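Local structure of 2-Cys Peroxiredoxin (Plasmodium vivax SaI-1, 2I81) at residues A[28-33]-A[119-124]. The protein probably reduces hydrogen peroxide and organic hydroperoxides through a redox-active cysteine, as other typical 2-Cys peroxiredoxins of the AhpC/TSA family do. Residues are numbered along the deposited sequence; the frame is centred on the assembly and turned at random.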
ATOM      1  N   PRO A  28      20.486   2.903  22.658  1.00 23.67           N
ATOM      2  CA  PRO A  28      19.105   3.383  22.676  1.00 24.11           C
ATOM      3  C   PRO A  28      18.764   4.043  24.006  1.00 25.12           C
ATOM      4  O   PRO A  28      19.099   3.510  25.069  1.00 26.11           O
ATOM      5  CB  PRO A  28      18.281   2.103  22.489  1.00 24.52           C
ATOM      6  CG  PRO A  28      19.218   1.130  21.865  1.00 20.83           C
ATOM      7  CD  PRO A  28      20.550   1.444  22.460  1.00 23.48           C
ATOM      8  N   PHE A  29      18.111   5.198  23.929  1.00 25.82           N
ATOM      9  CA  PHE A  29      17.732   5.973  25.105  1.00 24.86           C
ATOM     10  C   PHE A  29      16.746   5.210  25.988  1.00 24.19           C
ATOM     11  O   PHE A  29      15.883   4.485  25.487  1.00 24.02           O
ATOM     12  CB  PHE A  29      17.133   7.316  24.664  1.00 24.59           C
ATOM     13  CG  PHE A  29      16.490   8.097  25.776  1.00 28.08           C
ATOM     14  CD1 PHE A  29      17.251   8.929  26.591  1.00 28.45           C
ATOM     15  CD2 PHE A  29      15.118   8.006  26.006  1.00 27.42           C
ATOM     16  CE1 PHE A  29      16.658   9.652  27.623  1.00 29.36           C
ATOM     17  CE2 PHE A  29      14.517   8.723  27.034  1.00 27.53           C
ATOM     18  CZ  PHE A  29      15.288   9.550  27.844  1.00 26.94           C
ATOM     19  N   PHE A  30      16.889   5.372  27.301  1.00 24.47           N
ATOM     20  CA  PHE A  30      15.911   4.855  28.255  1.00 24.61           C
ATOM     21  C   PHE A  30      15.708   5.807  29.430  1.00 26.60           C
ATOM     22  O   PHE A  30      16.604   6.571  29.791  1.00 28.13           O
ATOM     23  CB  PHE A  30      16.295   3.452  28.753  1.00 22.32           C
ATOM     24  CG  PHE A  30      17.585   3.405  29.525  1.00 20.34           C
ATOM     25  CD1 PHE A  30      18.783   3.115  28.880  1.00 22.51           C
ATOM     26  CD2 PHE A  30      17.603   3.638  30.899  1.00 19.42           C
ATOM     27  CE1 PHE A  30      19.981   3.067  29.588  1.00 24.12           C
ATOM     28  CE2 PHE A  30      18.796   3.596  31.614  1.00 23.12           C
ATOM     29  CZ  PHE A  30      19.986   3.309  30.958  1.00 19.94           C
ATOM     30  N   LYS A  31      14.510   5.751  30.005  1.00 27.80           N
ATOM     31  CA  LYS A  31      14.156   6.501  31.199  1.00 30.49           C
ATOM     32  C   LYS A  31      13.305   5.557  32.033  1.00 29.67           C
ATOM     33  O   LYS A  31      12.278   5.063  31.559  1.00 31.92           O
ATOM     34  CB  LYS A  31      13.364   7.760  30.825  1.00 31.67           C
ATOM     35  CG  LYS A  31      12.901   8.603  32.013  1.00 33.60           C
ATOM     36  CD  LYS A  31      11.969   9.734  31.583  1.00 35.81           C
ATOM     37  CE  LYS A  31      12.745  10.991  31.193  1.00 48.42           C
ATOM     38  NZ  LYS A  31      11.834  12.100  30.793  1.00 55.58           N
ATOM     39  N   ALA A  32      13.730   5.288  33.262  1.00 27.15           N
ATOM     40  CA  ALA A  32      13.021   4.323  34.092  1.00 24.96           C
ATOM     41  C   ALA A  32      12.927   4.749  35.543  1.00 23.86           C
ATOM     42  O   ALA A  32      13.832   5.398  36.072  1.00 21.93           O
ATOM     43  CB  ALA A  32      13.682   2.954  33.989  1.00 23.75           C
ATOM     44  N   GLU A  33      11.817   4.380  36.176  1.00 25.10           N
ATOM     45  CA  GLU A  33      11.692   4.464  37.622  1.00 27.80           C
ATOM     46  C   GLU A  33      12.689   3.501  38.240  1.00 28.57           C
ATOM     47  O   GLU A  33      12.934   2.414  37.706  1.00 30.09           O
ATOM     48  CB  GLU A  33      10.286   4.080  38.071  1.00 29.01           C
ATOM     49  CG  GLU A  33       9.207   5.077  37.701  1.00 33.68           C
ATOM     50  CD  GLU A  33       7.819   4.510  37.913  1.00 44.87           C
ATOM     51  OE1 GLU A  33       7.417   3.614  37.140  1.00 49.13           O
ATOM     52  OE2 GLU A  33       7.126   4.963  38.850  1.00 50.02           O
ATOM     53  N   THR A 119      21.841   0.860  41.902  1.00 22.96           N
ATOM     54  CA  THR A 119      20.493   1.198  41.456  1.00 23.04           C
ATOM     55  C   THR A 119      19.836   0.062  40.663  1.00 24.13           C
ATOM     56  O   THR A 119      20.481  -0.583  39.833  1.00 24.70           O
ATOM     57  CB  THR A 119      20.518   2.497  40.611  1.00 22.90           C
ATOM     58  OG1 THR A 119      21.197   3.531  41.336  1.00 23.35           O
ATOM     59  CG2 THR A 119      19.113   2.969  40.269  1.00 22.24           C
ATOM     60  N   LEU A 120      18.553  -0.174  40.938  1.00 22.82           N
ATOM     61  CA  LEU A 120      17.761  -1.148  40.189  1.00 23.91           C
ATOM     62  C   LEU A 120      16.638  -0.470  39.413  1.00 23.30           C
ATOM     63  O   LEU A 120      15.792   0.216  39.992  1.00 24.29           O
ATOM     64  CB  LEU A 120      17.197  -2.230  41.116  1.00 22.08           C
ATOM     65  CG  LEU A 120      18.182  -3.181  41.807  1.00 23.77           C
ATOM     66  CD1 LEU A 120      17.434  -4.084  42.774  1.00 22.93           C
ATOM     67  CD2 LEU A 120      18.981  -4.013  40.805  1.00 22.03           C
ATOM     68  N   LEU A 121      16.642  -0.675  38.098  1.00 22.50           N
ATOM     69  CA  LEU A 121      15.661  -0.069  37.204  1.00 22.47           C
ATOM     70  C   LEU A 121      14.429  -0.950  37.053  1.00 21.48           C
ATOM     71  O   LEU A 121      14.515  -2.179  37.128  1.00 23.33           O
ATOM     72  CB  LEU A 121      16.274   0.199  35.824  1.00 21.75           C
ATOM     73  CG  LEU A 121      17.559   1.028  35.705  1.00 23.99           C
ATOM     74  CD1 LEU A 121      18.013   1.086  34.251  1.00 23.24           C
ATOM     75  CD2 LEU A 121      17.380   2.436  36.264  1.00 23.08           C
ATOM     76  N   SER A 122      13.286  -0.307  36.838  1.00 21.82           N
ATOM     77  CA  SER A 122      12.035  -1.006  36.586  1.00 22.43           C
ATOM     78  C   SER A 122      11.631  -0.807  35.130  1.00 22.56           C
ATOM     79  O   SER A 122      11.288   0.307  34.720  1.00 23.45           O
ATOM     80  CB  SER A 122      10.940  -0.492  37.526  1.00 22.46           C
ATOM     81  OG  SER A 122       9.676  -1.039  37.193  1.00 23.11           O
ATOM     82  N   ASP A 123      11.686  -1.882  34.349  1.00 23.19           N
ATOM     83  CA  ASP A 123      11.252  -1.842  32.956  1.00 23.33           C
ATOM     84  C   ASP A 123       9.800  -2.312  32.869  1.00 22.58           C
ATOM     85  O   ASP A 123       9.482  -3.297  32.194  1.00 20.80           O
ATOM     86  CB  ASP A 123      12.173  -2.697  32.079  1.00 22.63           C
ATOM     87  CG  ASP A 123      11.928  -2.493  30.591  1.00 25.16           C
ATOM     88  OD1 ASP A 123      12.328  -3.376  29.803  1.00 23.98           O
ATOM     89  OD2 ASP A 123      11.339  -1.460  30.204  1.00 33.05           O
ATOM     90  N   ILE A 124       8.928  -1.586  33.564  1.00 22.34           N
ATOM     91  CA  ILE A 124       7.526  -1.971  33.733  1.00 23.58           C
ATOM     92  C   ILE A 124       6.732  -1.978  32.419  1.00 23.40           C
ATOM     93  O   ILE A 124       5.756  -2.716  32.288  1.00 25.36           O
ATOM     94  CB  ILE A 124       6.827  -1.107  34.840  1.00 24.44           C
ATOM     95  CG1 ILE A 124       5.476  -1.707  35.259  1.00 26.71           C
ATOM     96  CG2 ILE A 124       6.686   0.358  34.410  1.00 25.06           C
ATOM     97  CD1 ILE A 124       5.584  -2.923  36.170  1.00 27.11           C
TER
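Glu33 and Ser122 come together where strand 31-33 meets strand 119-122 at a steep 104°, the axes of these short segments approaching to 5.3 Å. Ser122 N donates to Glu33 O over 2.9 Å, with the carbonyl aimed almost straight at the nitrogen (C=O...N 171°). Within the two segments this is the one backbone bond, and the antiparallel pairing of 31-35 with 119-122 goes on through Leu120 and Val35; the crossing illustrates how side chains supply the rest of the contact where strands diverge. Ala32 points toward the other strand, its CB 3.6 Å from Ser122 O. The same methyl group lies 4.2 Å from Leu121 CB. Further back along 28-33, CG of Phe30 sits between its backbone N and carbonyl carbon (chi1 64°), which helps bring the ring to Leu121. Phe30 CE2 touches Leu121 CD1 at 3.7 Å, and the two side chains cross nearly at right angles. Ser122 OG is hydrogen-bonded to Asp95 O. OE1 of Glu33 lies 4.3 Å from CG2 of Ile124, while OE2 forms a salt bridge with Lys97. The contact links the N-terminal hairpin of 31-35 and 41-45 to the thioredoxin-like core, since strand 119-122 pairs in parallel with 87-93. Helix 127-131 packs Ile128 against Phe30 and Ala32, and Val44 of strand 41-45 touches Leu121.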